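Long-range contacts in protein ACDH-11, isoform b (Caenorhabditis elegans, PDB 4Y9J), which is a flavin-binding member of the acyl-CoA dehydrogenase family, with four copies of the chain in its assembly: residues W189-K194 against K221-A226; R328-L333 against T430-L435; L395-P400 against L454-V459. All coordinates share one frame; numbering follows the deposited sequence. Where two conformers were deposited one is given.

Contact 1. Residues W189-K194 against K221-A226; sequences WMTEKK and KWFSSA. With FAD (flavin-adenine dinucleotide), chain E.
Trp-222 N donates to Thr-191 O at 3.0 Å where the loop 189-194, leaving strand 186-189, crosses the chain corner that leads into strand 223-225; the backbones come closest at Glu-192 and Trp-222, 4.6 Å from CA to CA, and are wider, 5.7 Å between CA atoms, at Trp-189 and Ser-224. A water reinforces the join, donating to both Thr-191 O and Phe-223 O. The other polar grip comes from Lys-221. Its chain bends at CG (chi2 -62°), bringing NZ to within 2.9 Å of Glu-192 OE2, a salt bridge met on the anti side of the carboxylate, and 3.2 Å from Trp-189 O, approached from above the carbonyl plane. Thr-234 and Leu-235 also bind this buried ammonium, while the carboxylate of Glu-192 is held by Thr-205 OG1 and the Asp-204 N-H. Two CH-pi contacts flank these bonds. Lys-193 CG sits over one face of Trp-222, 3.8 Å from the centroid of the six-membered ring, and Ser-224 CB lies over the five-membered ring of Trp-189. At the edge of that indole, NE1 donates to a water that passes the link on to Ser-225 O.

The segments line part of the flavin site, at the isoalloxazine. FAD O2 receives both Met-190 N and Thr-191 N, and Thr-191 OG1 donates to N1 at 2.8 Å. From the strand, Ser-225 N binds O4, Ser-225 OG reaches N5 at 2.7 Å, and Phe-223 lies against the isoalloxazine with CB and ring. Around the contact, strand 231-238 pairs with Trp-189 and strand 285-298 with Lys-221 and Ser-224; helix 143-158 touches Ser-225 and Ala-226, and Met-427 of a second subunit packs on Phe-223.

Contact 2. Residues R328-L333 against T430-L435; sequences RRIISL and TGLPTL
Helix-to-helix packing inside the C-terminal helical domain of the acyl-CoA dehydrogenase fold brings Ile-330 and Leu-333, on the long helix 304-338, against Leu-432 and Leu-435 at the start of the short helix 432-439. The contact is small and apolar, made by methyl groups. Leu-435 is directed toward helix 304-338: its CD1 comes 3.8 Å from Ile-330 CD1 and 4.2 Å from Leu-333 CD1. One turn earlier, Leu-432 CD2 reaches across to Leu-333 CD1 at 3.8 Å, with Ile-330 CD1 next to it. In Ile-330, a chi1 of -160° puts CG1 anti to the backbone N, and CD1 ends near both leucines.

Arg-329 joins through its aliphatic part. Its CG lies 3.9 Å from Leu-435 CD2, the two side chains crossing at about a right angle, while the guanidinium turns aside to Ser-138 and to a salt bridge with Glu-66. Helix 389-419 adds Ile-418 on Ile-330 and Val-414 on Leu-435.

The short helix is entered through a tight bend. Gly-431 takes a positive phi of 80°, a backbone conformation suited to glycine, and Thr-430 OG1 makes an ST turn by accepting from Leu-432 N at 3.0 Å.

Contact 3. Residues L395-P400 against L454-V459; sequences LRLITP and LDVLRV. With UCC (S-{(3S,5R,9R)-1-[(2R,3S,4R,5R)-5-(6-amino-9H-purin-9-yl)-4-hydroxy-3-(phosphonooxy)tetrahydrofuran-2-yl]-3,5,9-trihydroxy-8,8-dimethyl-3,5-dioxido-10,14-dioxo-2,4,6-trioxa-11,15-diaza-3lambda~5~,5lambda~5~-diphosphaheptadecan-17-yl} undecanethioate), chain F.
Arg-396 and Asp-455 meet tip to tip between two helices of the C-terminal helical domain, 389-419 and 449-461, whose segments 395-400 and 454-459 run antiparallel at 171° with their axes 9.2 Å apart. The grip is end-on and two-pronged: Arg-396 NH2 donates to Asp-455 OD1 at 2.8 Å and NH1 to OD2 at 2.9 Å. Both bonds use the syn sides of the carboxylate, and the two planar groups are only 25° from coplanar.

Asp-455 OD1 accepts a second charged donor on its anti side, Arg-458 NH1 at 2.7 Å, giving a salt-bridge network of two arginines on one carboxylate. The aspartate should therefore offset the repulsion between its two cationic neighbours. Arg-458 also serves the ligand UCC: NE and NH2 both donate to O12, a phosphate oxygen, and NH1 and NH2 to the hydroxyl OP3. A bend at chi3 (-76°) turns this guanidinium toward them.

Beside the salt bridge, toward the helix interface, Leu-397 CD1 touches Val-456 CG1, and Pro-400 CG lies against Val-456 CG2. Pro-400 has no N-H to give to the turn before it, and helix 389-419 is kinked there; its ring also flanks Asp-455 OD2. Ile-531 of helix 524-545 packs on Leu-397.

The flat guanidinium of Arg-396 is sandwiched: the adenine of UCC lies over one face, its N1 3.2 Å from Arg-396 CZ, and over the opposite face Val-459 CG2 approaches CZ to 3.6 Å.

Contacts 1 and 3 both line the site where FAD and UCC lie next to each other: contact 1 holds the isoalloxazine of FAD, contact 3 the adenine, a phosphate oxygen and the OP3 hydroxyl of UCC. Their centres are 24 Å apart and their nearest atoms about 10 Å. The side chain of Thr-191 is about 4 Å from a bound UCC, and that of Arg-458 about 8 Å from a bound FAD. Contact 2 stands apart, its centre 29 Å from contact 1 and 30 Å from contact 3; the Leu-432 side chain is about 10 Å from another FAD copy, not the one held by contact 1. Along the chain contacts 2 and 3 interlock, helix 432-439 falling between helices 389-419 and 449-461.

Contact 1. Residues W189-K194 against K221-A226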
# COMPACT_ATOMS: atom_id res chain seq x y z
N TRP B 189 6.19 -2.76 -29.95
CA TRP B 189 7.17 -1.88 -29.24
C TRP B 189 7.81 -0.85 -30.19
O TRP B 189 8.89 -1.03 -30.73
CB TRP B 189 8.28 -2.68 -28.57
CG TRP B 189 7.84 -3.77 -27.62
CD1 TRP B 189 6.63 -3.95 -27.04
CD2 TRP B 189 8.67 -4.84 -27.15
NE1 TRP B 189 6.64 -5.09 -26.24
CE2 TRP B 189 7.87 -5.66 -26.31
CE3 TRP B 189 9.99 -5.21 -27.38
CZ2 TRP B 189 8.35 -6.75 -25.68
CZ3 TRP B 189 10.47 -6.32 -26.78
CH2 TRP B 189 9.65 -7.09 -25.94
N MET B 190 7.13 0.27 -30.34
CA MET B 190 7.54 1.35 -31.19
C MET B 190 8.10 2.57 -30.50
O MET B 190 9.16 3.15 -30.93
CB MET B 190 6.35 1.81 -32.06
CG MET B 190 6.08 0.83 -33.17
SD MET B 190 4.59 1.20 -34.16
CE MET B 190 5.02 2.79 -34.88
N THR B 191 7.40 2.98 -29.47
CA THR B 191 7.62 4.23 -28.79
C THR B 191 8.91 4.23 -28.01
O THR B 191 9.18 3.30 -27.25
CB THR B 191 6.46 4.63 -27.94
OG1 THR B 191 5.27 4.73 -28.71
CG2 THR B 191 6.75 5.96 -27.21
N GLU B 192 9.71 5.27 -28.23
CA GLU B 192 10.95 5.43 -27.48
C GLU B 192 11.00 6.82 -26.81
O GLU B 192 10.15 7.65 -27.09
CB GLU B 192 12.14 5.17 -28.37
CG GLU B 192 12.11 3.75 -29.01
CD GLU B 192 13.42 3.23 -29.48
OE1 GLU B 192 14.49 3.87 -29.27
OE2 GLU B 192 13.40 2.16 -30.18
N LYS B 193 12.03 7.12 -26.02
CA LYS B 193 12.02 8.36 -25.28
C LYS B 193 12.00 9.62 -26.21
O LYS B 193 11.33 10.62 -25.93
CB LYS B 193 13.19 8.45 -24.31
CG LYS B 193 13.07 7.46 -23.13
CD LYS B 193 14.30 7.51 -22.22
CE LYS B 193 15.44 6.70 -22.78
NZ LYS B 193 16.67 6.83 -22.02
N LYS B 194 12.76 9.51 -27.27
CA LYS B 194 12.88 10.62 -28.24
C LYS B 194 11.65 10.82 -29.12
O LYS B 194 11.47 11.88 -29.72
CB LYS B 194 14.08 10.47 -29.07
CG LYS B 194 15.29 11.10 -28.43
CD LYS B 194 16.43 11.33 -29.43
CE LYS B 194 15.95 12.30 -30.48
NZ LYS B 194 16.99 12.63 -31.50
N LYS B 221 12.87 0.62 -24.93
CA LYS B 221 11.48 0.78 -25.34
C LYS B 221 10.75 1.50 -24.20
O LYS B 221 10.68 1.03 -23.07
CB LYS B 221 10.88 -0.56 -25.67
CG LYS B 221 11.60 -1.23 -26.82
CD LYS B 221 11.49 -0.40 -28.13
CE LYS B 221 12.32 -1.00 -29.24
NZ LYS B 221 12.00 -0.33 -30.53
N TRP B 222 10.22 2.66 -24.50
CA TRP B 222 9.74 3.60 -23.48
C TRP B 222 8.35 3.30 -22.99
O TRP B 222 8.05 3.67 -21.86
CB TRP B 222 9.85 5.02 -24.05
CG TRP B 222 9.42 6.18 -23.23
CD1 TRP B 222 8.66 7.23 -23.71
CD2 TRP B 222 9.87 6.56 -21.94
NE1 TRP B 222 8.50 8.18 -22.74
CE2 TRP B 222 9.26 7.82 -21.64
CE3 TRP B 222 10.75 6.00 -20.99
CZ2 TRP B 222 9.47 8.47 -20.43
CZ3 TRP B 222 10.95 6.65 -19.78
CH2 TRP B 222 10.30 7.86 -19.50
N PHE B 223 7.49 2.75 -23.85
CA PHE B 223 6.17 2.25 -23.46
C PHE B 223 6.03 0.88 -24.12
O PHE B 223 6.00 0.82 -25.36
CB PHE B 223 4.96 3.07 -23.96
CG PHE B 223 4.73 4.37 -23.21
CD1 PHE B 223 5.60 5.45 -23.37
CD2 PHE B 223 3.71 4.49 -22.28
CE1 PHE B 223 5.38 6.65 -22.63
CE2 PHE B 223 3.52 5.68 -21.55
CZ PHE B 223 4.36 6.73 -21.74
N SER B 224 5.88 -0.16 -23.29
CA SER B 224 5.63 -1.54 -23.81
C SER B 224 4.51 -2.17 -23.03
O SER B 224 4.72 -2.67 -21.91
CB SER B 224 6.91 -2.37 -23.63
OG SER B 224 7.92 -1.87 -24.43
N SER B 225 3.31 -2.07 -23.55
CA SER B 225 2.13 -2.62 -22.94
C SER B 225 1.98 -4.14 -23.15
O SER B 225 2.44 -4.69 -24.12
CB SER B 225 0.90 -1.89 -23.47
OG SER B 225 0.86 -0.57 -22.98
N ALA B 226 1.37 -4.79 -22.15
CA ALA B 226 1.11 -6.24 -22.15
C ALA B 226 2.39 -6.99 -22.25
O ALA B 226 2.57 -7.88 -23.11
CB ALA B 226 0.15 -6.62 -23.27
PA FAD E . 4.66 13.21 -28.61
O1A FAD E . 4.69 12.92 -30.11
O2A FAD E . 5.97 13.66 -27.94
O5B FAD E . 3.68 14.45 -28.31
C5B FAD E . 2.32 14.37 -28.73
C4B FAD E . 1.87 15.77 -29.03
O4B FAD E . 2.75 16.24 -30.07
C3B FAD E . 0.45 15.87 -29.49
O3B FAD E . -0.09 17.24 -29.36
C2B FAD E . 0.68 15.70 -30.98
O2B FAD E . -0.44 16.18 -31.75
C1B FAD E . 1.94 16.57 -31.19
N9A FAD E . 2.61 16.28 -32.48
C8A FAD E . 3.42 15.21 -32.76
N7A FAD E . 3.78 15.25 -34.08
C5A FAD E . 3.25 16.38 -34.62
C6A FAD E . 3.26 17.02 -35.94
N6A FAD E . 3.97 16.46 -36.96
N1A FAD E . 2.55 18.17 -36.08
C2A FAD E . 1.84 18.70 -35.08
N3A FAD E . 1.79 18.18 -33.85
C4A FAD E . 2.47 17.04 -33.58
N1 FAD E . 3.68 2.71 -27.55
C2 FAD E . 4.16 1.50 -27.97
O2 FAD E . 4.90 1.50 -28.99
N3 FAD E . 3.82 0.36 -27.46
C4 FAD E . 3.03 0.19 -26.42
O4 FAD E . 2.78 -0.90 -25.97
C4X FAD E . 2.47 1.47 -25.86
N5 FAD E . 1.73 1.38 -24.67
C5X FAD E . 1.27 2.66 -24.24
C6 FAD E . 0.45 2.61 -23.07
C7 FAD E . -0.08 3.84 -22.57
C7M FAD E . -0.96 3.71 -21.37
C8 FAD E . 0.30 5.08 -23.22
C8M FAD E . -0.25 6.41 -22.67
C9 FAD E . 1.09 5.14 -24.35
C9A FAD E . 1.63 3.92 -24.88
N10 FAD E . 2.45 3.96 -25.97
C10 FAD E . 2.91 2.71 -26.46
C1' FAD E . 2.89 5.18 -26.54
C2' FAD E . 1.96 5.98 -27.47
O2' FAD E . 1.86 5.42 -28.76
C3' FAD E . 2.50 7.41 -27.56
O3' FAD E . 2.34 7.94 -26.27
C4' FAD E . 1.75 8.22 -28.61
O4' FAD E . 1.92 7.67 -29.92
C5' FAD E . 2.17 9.69 -28.56
O5' FAD E . 3.63 9.80 -28.81
P FAD E . 4.54 10.52 -27.62
O1P FAD E . 4.14 9.93 -26.33
O2P FAD E . 5.98 10.49 -28.09
O3P FAD E . 4.02 12.07 -27.71
O HOH W 1 4.57 -6.51 -24.92
O HOH W 2 8.04 0.55 -27.23

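Contact 2. Residues R328-L333 against T430-L435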
# COMPACT_ATOMS: atom_id res chain seq x y z
N ARG B 328 -20.94 4.05 -25.01
CA ARG B 328 -22.16 3.25 -24.84
C ARG B 328 -22.32 2.79 -23.40
O ARG B 328 -23.45 2.80 -22.87
CB ARG B 328 -22.15 2.07 -25.79
CG ARG B 328 -23.24 1.00 -25.54
CD ARG B 328 -24.65 1.51 -25.64
NE ARG B 328 -24.88 2.10 -26.97
CZ ARG B 328 -25.57 3.20 -27.23
NH1 ARG B 328 -26.13 3.90 -26.25
NH2 ARG B 328 -25.72 3.60 -28.51
N ARG B 329 -21.25 2.34 -22.77
CA ARG B 329 -21.36 1.84 -21.40
C ARG B 329 -21.92 2.95 -20.42
O ARG B 329 -22.84 2.71 -19.67
CB ARG B 329 -20.03 1.24 -20.90
CG ARG B 329 -20.04 0.78 -19.46
CD ARG B 329 -21.10 -0.29 -19.23
NE ARG B 329 -20.83 -1.54 -19.99
CZ ARG B 329 -20.06 -2.55 -19.56
NH1 ARG B 329 -19.38 -2.44 -18.42
NH2 ARG B 329 -19.91 -3.63 -20.31
N ILE B 330 -21.35 4.13 -20.49
CA ILE B 330 -21.77 5.19 -19.61
C ILE B 330 -23.20 5.57 -19.88
O ILE B 330 -23.93 5.79 -18.95
CB ILE B 330 -20.77 6.35 -19.55
CG1 ILE B 330 -21.00 7.20 -18.27
CG2 ILE B 330 -20.92 7.26 -20.74
CD1 ILE B 330 -20.74 6.42 -17.00
N ILE B 331 -23.64 5.58 -21.13
CA ILE B 331 -24.98 5.93 -21.43
C ILE B 331 -25.93 4.81 -20.95
O ILE B 331 -26.99 5.08 -20.42
CB ILE B 331 -25.16 6.15 -22.97
CG1 ILE B 331 -24.37 7.36 -23.48
CG2 ILE B 331 -26.63 6.25 -23.37
CD1 ILE B 331 -24.42 7.45 -25.01
N SER B 332 -25.57 3.56 -21.17
CA SER B 332 -26.36 2.45 -20.65
C SER B 332 -26.53 2.52 -19.13
O SER B 332 -27.62 2.26 -18.59
CB SER B 332 -25.73 1.08 -21.05
OG SER B 332 -26.56 0.01 -20.65
N LEU B 333 -25.42 2.76 -18.43
CA LEU B 333 -25.50 2.84 -17.00
C LEU B 333 -26.25 4.07 -16.51
O LEU B 333 -27.12 3.95 -15.63
CB LEU B 333 -24.12 2.81 -16.41
CG LEU B 333 -23.39 1.46 -16.58
CD1 LEU B 333 -21.96 1.61 -16.15
CD2 LEU B 333 -24.09 0.30 -15.87
N THR B 430 -17.55 2.86 -7.02
CA THR B 430 -18.64 2.56 -7.94
C THR B 430 -18.27 1.87 -9.28
O THR B 430 -19.15 1.29 -9.95
CB THR B 430 -19.42 3.79 -8.34
OG1 THR B 430 -18.65 4.64 -9.22
CG2 THR B 430 -19.98 4.50 -7.16
N GLY B 431 -16.99 1.90 -9.64
CA GLY B 431 -16.53 1.48 -10.95
C GLY B 431 -16.71 2.50 -12.06
O GLY B 431 -16.20 2.30 -13.17
N LEU B 432 -17.44 3.62 -11.81
CA LEU B 432 -17.69 4.56 -12.88
C LEU B 432 -16.52 5.38 -13.34
O LEU B 432 -16.29 5.58 -14.53
CB LEU B 432 -18.86 5.47 -12.50
CG LEU B 432 -20.16 4.69 -12.23
CD1 LEU B 432 -21.22 5.51 -11.52
CD2 LEU B 432 -20.73 4.10 -13.52
N PRO B 433 -15.71 5.94 -12.39
CA PRO B 433 -14.55 6.66 -12.83
C PRO B 433 -13.56 5.91 -13.64
O PRO B 433 -12.91 6.53 -14.49
CB PRO B 433 -13.84 7.12 -11.51
CG PRO B 433 -14.97 7.20 -10.58
CD PRO B 433 -15.88 6.02 -10.94
N THR B 434 -13.49 4.61 -13.47
CA THR B 434 -12.65 3.81 -14.34
C THR B 434 -12.95 4.07 -15.84
O THR B 434 -12.04 4.11 -16.63
CB THR B 434 -12.81 2.32 -14.06
OG1 THR B 434 -12.50 2.07 -12.67
CG2 THR B 434 -11.93 1.54 -14.93
N LEU B 435 -14.22 4.17 -16.17
CA LEU B 435 -14.65 4.41 -17.52
C LEU B 435 -14.05 5.68 -18.04
O LEU B 435 -13.60 5.72 -19.21
CB LEU B 435 -16.18 4.47 -17.65
CG LEU B 435 -16.89 3.17 -17.25
CD1 LEU B 435 -18.36 3.46 -17.17
CD2 LEU B 435 -16.59 2.09 -18.28

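Contact 3. Residues L395-P400 against L454-V459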
# COMPACT_ATOMS: atom_id res chain seq x y z
N LEU B 395 -11.49 2.42 -47.11
CA LEU B 395 -10.88 1.71 -45.97
C LEU B 395 -9.66 2.45 -45.48
O LEU B 395 -9.49 2.63 -44.28
CB LEU B 395 -10.44 0.29 -46.35
CG LEU B 395 -9.74 -0.58 -45.31
CD1 LEU B 395 -10.46 -0.66 -43.95
CD2 LEU B 395 -9.50 -1.96 -45.91
N ARG B 396 -8.84 2.94 -46.39
CA ARG B 396 -7.60 3.62 -45.98
C ARG B 396 -7.87 4.95 -45.31
O ARG B 396 -7.18 5.32 -44.32
CB ARG B 396 -6.67 3.81 -47.19
CG ARG B 396 -5.38 4.56 -46.84
CD ARG B 396 -4.42 3.81 -45.93
NE ARG B 396 -3.24 4.61 -45.60
CZ ARG B 396 -3.09 5.36 -44.49
NH1 ARG B 396 -4.03 5.40 -43.52
NH2 ARG B 396 -1.97 6.06 -44.33
N LEU B 397 -8.91 5.63 -45.80
CA LEU B 397 -9.34 6.93 -45.28
C LEU B 397 -10.07 6.81 -43.92
O LEU B 397 -9.80 7.58 -42.97
CB LEU B 397 -10.28 7.62 -46.26
CG LEU B 397 -10.88 8.91 -45.74
CD1 LEU B 397 -9.75 9.90 -45.49
CD2 LEU B 397 -11.93 9.45 -46.69
N ILE B 398 -11.02 5.88 -43.84
CA ILE B 398 -11.87 5.74 -42.66
C ILE B 398 -11.15 5.36 -41.37
O ILE B 398 -11.56 5.76 -40.31
CB ILE B 398 -13.08 4.84 -42.93
CG1 ILE B 398 -14.21 5.15 -41.95
CG2 ILE B 398 -12.71 3.37 -42.83
CD1 ILE B 398 -15.47 4.39 -42.25
N THR B 399 -10.07 4.61 -41.46
CA THR B 399 -9.43 4.06 -40.32
C THR B 399 -8.91 5.18 -39.41
O THR B 399 -9.28 5.24 -38.21
CB THR B 399 -8.34 3.07 -40.77
OG1 THR B 399 -9.01 1.93 -41.27
CG2 THR B 399 -7.58 2.62 -39.59
N PRO B 400 -8.13 6.15 -39.98
CA PRO B 400 -7.68 7.21 -39.06
C PRO B 400 -8.79 8.19 -38.66
O PRO B 400 -8.76 8.70 -37.52
CB PRO B 400 -6.61 7.93 -39.88
CG PRO B 400 -6.94 7.64 -41.34
CD PRO B 400 -7.42 6.21 -41.27
N LEU B 454 -3.04 14.29 -39.49
CA LEU B 454 -1.99 14.36 -40.46
C LEU B 454 -1.93 13.11 -41.35
O LEU B 454 -1.59 13.23 -42.53
CB LEU B 454 -0.67 14.58 -39.78
CG LEU B 454 -0.54 15.95 -39.16
CD1 LEU B 454 0.79 16.04 -38.47
CD2 LEU B 454 -0.60 17.04 -40.19
N ASP B 455 -2.31 11.95 -40.82
CA ASP B 455 -2.38 10.71 -41.60
C ASP B 455 -3.51 10.84 -42.58
O ASP B 455 -3.40 10.37 -43.73
CB ASP B 455 -2.58 9.47 -40.73
CG ASP B 455 -2.57 8.15 -41.55
OD1 ASP B 455 -1.60 7.94 -42.31
OD2 ASP B 455 -3.53 7.32 -41.46
N VAL B 456 -4.61 11.47 -42.17
CA VAL B 456 -5.66 11.71 -43.14
C VAL B 456 -5.09 12.49 -44.36
O VAL B 456 -5.44 12.23 -45.56
CB VAL B 456 -6.85 12.44 -42.49
CG1 VAL B 456 -7.83 12.86 -43.56
CG2 VAL B 456 -7.55 11.55 -41.49
N LEU B 457 -4.26 13.49 -44.05
CA LEU B 457 -3.60 14.26 -45.11
C LEU B 457 -2.59 13.40 -45.92
O LEU B 457 -2.49 13.53 -47.14
CB LEU B 457 -2.93 15.51 -44.55
CG LEU B 457 -3.88 16.53 -43.93
CD1 LEU B 457 -3.04 17.77 -43.65
CD2 LEU B 457 -5.08 16.90 -44.82
N ARG B 458 -1.83 12.52 -45.27
CA ARG B 458 -1.01 11.59 -46.03
C ARG B 458 -1.89 10.77 -46.99
O ARG B 458 -1.48 10.49 -48.16
CB ARG B 458 -0.25 10.69 -45.06
CG ARG B 458 0.50 9.51 -45.70
CD ARG B 458 0.83 8.47 -44.62
NE ARG B 458 1.94 8.91 -43.80
CZ ARG B 458 1.91 9.22 -42.50
NH1 ARG B 458 0.81 9.12 -41.75
NH2 ARG B 458 3.04 9.64 -41.94
N VAL B 459 -3.09 10.37 -46.54
CA VAL B 459 -4.03 9.64 -47.41
C VAL B 459 -4.33 10.39 -48.69
O VAL B 459 -4.31 9.81 -49.80
CB VAL B 459 -5.31 9.16 -46.68
CG1 VAL B 459 -6.21 8.42 -47.68
CG2 VAL B 459 -4.92 8.20 -45.59
OA1 UCC F . 0.39 3.12 -28.73
CA1 UCC F . 0.69 1.89 -28.96
CA2 UCC F . 0.13 0.63 -28.28
CA3 UCC F . -1.15 0.72 -27.50
CA4 UCC F . -2.08 -0.52 -27.75
CA5 UCC F . -3.33 -0.06 -28.52
CA6 UCC F . -4.56 -0.70 -27.98
CA7 UCC F . -5.80 -0.25 -28.74
CA8 UCC F . -6.75 -1.19 -28.10
CA9 UCC F . -8.02 -0.73 -27.62
C10 UCC F . -8.17 -0.81 -26.17
C11 UCC F . -8.35 0.66 -25.80
S UCC F . 1.84 1.34 -30.04
CP1 UCC F . 2.63 2.79 -30.84
CP2 UCC F . 1.70 3.66 -31.65
NP1 UCC F . 2.43 4.63 -32.49
CP3 UCC F . 1.74 5.24 -33.46
OP1 UCC F . 0.52 5.14 -33.61
CP4 UCC F . 2.53 6.05 -34.46
CP5 UCC F . 1.93 7.45 -34.57
NP2 UCC F . 2.66 8.05 -35.68
CP6 UCC F . 2.35 7.87 -36.96
OP2 UCC F . 1.34 7.28 -37.34
CP8 UCC F . 3.27 8.57 -37.94
OP3 UCC F . 2.46 9.24 -38.96
CPB UCC F . 4.17 7.69 -38.77
CP7 UCC F . 3.59 6.41 -39.40
CP9 UCC F . 4.91 6.88 -37.62
CPA UCC F . 5.45 8.39 -39.28
O7 UCC F . 6.27 7.43 -40.01
P2 UCC F . 7.37 7.96 -41.07
O21 UCC F . 8.13 6.78 -41.65
O22 UCC F . 8.03 9.18 -40.43
O6 UCC F . 6.37 8.60 -42.18
P1 UCC F . 6.17 8.19 -43.70
O11 UCC F . 7.44 8.31 -44.53
O12 UCC F . 4.96 8.98 -44.10
O5' UCC F . 5.74 6.58 -43.51
C5' UCC F . 6.56 5.54 -44.09
C4' UCC F . 5.73 4.58 -44.96
C3' UCC F . 5.07 5.32 -46.12
O3' UCC F . 4.99 4.37 -47.15
P3 UCC F . 5.78 4.54 -48.51
O33 UCC F . 5.47 3.24 -49.22
O32 UCC F . 7.24 4.53 -48.11
O31 UCC F . 5.21 5.84 -49.12
C2' UCC F . 3.66 5.66 -45.66
O2' UCC F . 2.66 5.65 -46.68
O4' UCC F . 4.66 4.02 -44.18
C1' UCC F . 3.43 4.43 -44.76
N9 UCC F . 2.40 4.58 -43.72
C4 UCC F . 1.22 3.97 -43.80
N3 UCC F . 0.66 3.07 -44.65
C8 UCC F . 2.45 5.39 -42.64
N7 UCC F . 1.30 5.26 -41.95
C5 UCC F . 0.50 4.39 -42.60
C6 UCC F . -0.83 3.78 -42.39
N6 UCC F . -1.55 4.13 -41.29
N1 UCC F . -1.32 2.93 -43.35
C2 UCC F . -0.59 2.60 -44.43